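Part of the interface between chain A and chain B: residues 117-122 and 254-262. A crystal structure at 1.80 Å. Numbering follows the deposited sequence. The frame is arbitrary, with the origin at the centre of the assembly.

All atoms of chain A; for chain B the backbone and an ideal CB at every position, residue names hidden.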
# COMPACT_ATOMS: atom_id res chain seq x y z
N HIS A 117 -0.02 -0.02 -4.52
CA HIS A 117 1.11 -0.65 -5.20
C HIS A 117 2.35 0.22 -4.99
O HIS A 117 2.27 1.44 -5.03
CB HIS A 117 0.85 -0.75 -6.71
CG HIS A 117 -0.47 -1.35 -7.07
ND1 HIS A 117 -1.67 -0.85 -6.60
CD2 HIS A 117 -0.79 -2.39 -7.89
CE1 HIS A 117 -2.67 -1.55 -7.11
NE2 HIS A 117 -2.16 -2.49 -7.90
N PRO A 118 3.52 -0.41 -4.79
CA PRO A 118 4.76 0.36 -4.60
C PRO A 118 5.19 1.08 -5.87
O PRO A 118 5.94 2.05 -5.82
CB PRO A 118 5.77 -0.71 -4.17
CG PRO A 118 5.25 -1.95 -4.86
CD PRO A 118 3.77 -1.85 -4.61
N TYR A 119 4.71 0.59 -7.02
CA TYR A 119 5.04 1.20 -8.31
C TYR A 119 3.78 1.74 -8.99
O TYR A 119 2.84 0.99 -9.27
CB TYR A 119 5.71 0.17 -9.25
CG TYR A 119 6.68 -0.76 -8.56
CD1 TYR A 119 7.57 -0.30 -7.60
CD2 TYR A 119 6.69 -2.13 -8.86
CE1 TYR A 119 8.45 -1.16 -6.96
CE2 TYR A 119 7.57 -3.00 -8.22
CZ TYR A 119 8.45 -2.51 -7.27
OH TYR A 119 9.32 -3.35 -6.63
N VAL A 120 3.76 3.05 -9.22
CA VAL A 120 2.64 3.71 -9.88
C VAL A 120 3.18 4.81 -10.78
O VAL A 120 4.23 5.39 -10.51
CB VAL A 120 1.66 4.36 -8.85
CG1 VAL A 120 1.01 3.28 -7.98
CG2 VAL A 120 2.41 5.37 -7.98
N THR A 121 2.46 5.09 -11.87
CA THR A 121 2.84 6.18 -12.76
C THR A 121 1.55 6.92 -13.08
O THR A 121 0.46 6.35 -12.95
CB THR A 121 3.51 5.68 -14.07
OG1 THR A 121 2.61 4.83 -14.78
CG2 THR A 121 4.79 4.94 -13.76
N ALA A 122 1.67 8.18 -13.47
CA ALA A 122 0.49 8.99 -13.77
C ALA A 122 -0.46 8.33 -14.76
O ALA A 122 -1.67 8.23 -14.52
CB ALA A 122 0.92 10.36 -14.29
N UNK B 254 13.14 5.29 -11.91
CA UNK B 254 12.51 6.56 -12.25
C UNK B 254 11.08 6.69 -11.75
O UNK B 254 10.33 5.71 -11.66
CB UNK B 254 12.53 6.75 -13.77
N UNK B 255 10.69 7.93 -11.44
CA UNK B 255 9.34 8.24 -10.96
C UNK B 255 9.05 7.53 -9.65
O UNK B 255 8.01 6.90 -9.49
CB UNK B 255 8.29 7.85 -12.01
N UNK B 256 9.98 7.64 -8.70
CA UNK B 256 9.80 7.01 -7.40
C UNK B 256 9.51 5.51 -7.55
O UNK B 256 8.62 4.98 -6.89
CB UNK B 256 8.67 7.70 -6.63
N UNK B 257 10.27 4.85 -8.43
CA UNK B 257 10.13 3.41 -8.67
C UNK B 257 8.94 3.03 -9.55
O UNK B 257 8.66 1.85 -9.73
CB UNK B 257 10.01 2.68 -7.33
N UNK B 258 8.23 4.02 -10.09
CA UNK B 258 7.10 3.69 -10.95
C UNK B 258 7.52 2.86 -12.15
O UNK B 258 6.74 2.07 -12.67
CB UNK B 258 6.41 4.97 -11.42
N UNK B 259 8.76 3.05 -12.59
CA UNK B 259 9.32 2.34 -13.75
C UNK B 259 9.87 0.95 -13.42
O UNK B 259 10.27 0.22 -14.32
CB UNK B 259 10.44 3.18 -14.37
N UNK B 260 9.88 0.60 -12.14
CA UNK B 260 10.46 -0.67 -11.69
C UNK B 260 10.20 -1.94 -12.50
O UNK B 260 11.14 -2.67 -12.82
CB UNK B 260 9.96 -0.93 -10.27
N UNK B 261 8.94 -2.20 -12.83
CA UNK B 261 8.61 -3.41 -13.59
C UNK B 261 8.42 -3.15 -15.08
O UNK B 261 8.86 -3.94 -15.91
CB UNK B 261 7.34 -4.05 -13.02
N UNK B 262 7.78 -2.03 -15.41
CA UNK B 262 7.55 -1.73 -16.82
C UNK B 262 8.85 -1.66 -17.62
O UNK B 262 8.88 -2.08 -18.78
CB UNK B 262 6.79 -0.41 -16.95

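Position 254 has nothing of the chain A stretch within 5.5 Å of its ideal CB, so the contact hardly restricts it. The residue is Lys B254.

At 255 the CA-to-CB bond points toward chain A, and the ideal CB is 4.9 Å from CG2 of Thr A121; phi and psi of 62/48 favour Gly, Asn or Asp. The residue is Tyr B255, whose CD2 comes no nearer than 4.6 Å to Thr A121 CG2. Lys B254 NZ makes a weak hydrogen bond to Tyr B255 OH at 3.2 Å. The backbone does more: a water lies 2.8 Å from both Tyr B255 O and Val A120 O and bridges the two carbonyls.

Position 256, at 54/44, is also left-handed, and its CB points sideways into open space. Asn or Gly would suit such a turn, and Asn B256 fills it. Another water lies 3.0 Å from Asn B256 O and 3.0 Å from Pro A118 O, and accepts from Val A120 N at 2.9 Å.

At 257 phi is again positive (77/6), which would favour Gly or Asn, but CB points toward chain A and lies 3.9 Å from CD1 of Tyr A119. A flexible side chain could lie beside that ring. Gln B257 does so with its CB, and its O approaches Tyr A119 CD1 to 3.2 Å.

At 258 an ideal CB would stand 2.4 Å from Val A120 O and 2.8 Å from Thr A121 CG2, both clashes, so glycine alone fits this backbone. Gly B258 lets the chains close in, its CA 3.4 Å from Val A120 O in a CA-H...O contact. Its N bonds to Tyr B255 O at 3.0 Å, closing a type I' turn.

At 259 CB points away, so many residues would serve; Asn B259 bonds through its backbone N to Lys B254 O at 3.2 Å.

At 260 CB points toward the Tyr A119 ring, 3.6 Å from CD1. A compact side chain with a polar end could cover the ring and offer a polar group near the Tyr A119 hydroxyl. Asn B260 does both: its CB sits 3.5 Å from the ring centroid, 5° off the normal, and a water 2.6 Å from Tyr A119 OH donates to Asn B260 OD1 at 2.6 Å.

At 261 CB points sideways, 4.6 Å from Tyr A119 CD2, where a medium apolar group would suit. Val B261 places CG2 3.7 Å from Tyr A119 CE2.

At 262 the ideal CB has nothing of the chain A stretch within 5.5 Å, so many types would do; it is Val B262, which adds almost nothing here.

Chain B (254-262) KYNQGNNVV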
# COMPACT_ATOMS: atom_id res chain seq x y z
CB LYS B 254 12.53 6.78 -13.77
CG LYS B 254 13.91 7.09 -14.35
CD LYS B 254 13.83 7.51 -15.82
CE LYS B 254 13.17 8.86 -15.99
NZ LYS B 254 13.19 9.34 -17.42
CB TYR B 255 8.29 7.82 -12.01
CG TYR B 255 8.69 8.16 -13.43
CD1 TYR B 255 8.99 9.46 -13.81
CD2 TYR B 255 8.81 7.15 -14.39
CE1 TYR B 255 9.40 9.76 -15.11
CE2 TYR B 255 9.23 7.43 -15.69
CZ TYR B 255 9.52 8.74 -16.04
OH TYR B 255 9.96 9.01 -17.32
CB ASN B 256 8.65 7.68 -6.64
CG ASN B 256 8.61 7.29 -5.18
OD1 ASN B 256 7.58 7.44 -4.51
ND2 ASN B 256 9.73 6.81 -4.66
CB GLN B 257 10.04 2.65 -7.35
CG GLN B 257 11.31 2.69 -6.52
CD GLN B 257 12.27 1.57 -6.86
OE1 GLN B 257 12.70 1.43 -8.01
NE2 GLN B 257 12.60 0.76 -5.86
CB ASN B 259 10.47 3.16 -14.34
CG ASN B 259 10.05 3.98 -15.55
OD1 ASN B 259 8.86 4.17 -15.80
ND2 ASN B 259 11.03 4.48 -16.29
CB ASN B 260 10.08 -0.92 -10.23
CG ASN B 260 10.85 -2.07 -9.62
OD1 ASN B 260 10.60 -3.24 -9.95
ND2 ASN B 260 11.79 -1.76 -8.75
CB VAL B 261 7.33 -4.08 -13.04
CG1 VAL B 261 6.93 -5.28 -13.91
CG2 VAL B 261 7.55 -4.53 -11.60
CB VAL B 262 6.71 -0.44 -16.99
CG1 VAL B 262 7.45 0.76 -16.43
CG2 VAL B 262 6.36 -0.25 -18.47
O HOH W 1 5.73 4.47 -7.61
O HOH W 2 10.62 -5.05 -8.11
O HOH W 3 5.34 7.43 -8.97
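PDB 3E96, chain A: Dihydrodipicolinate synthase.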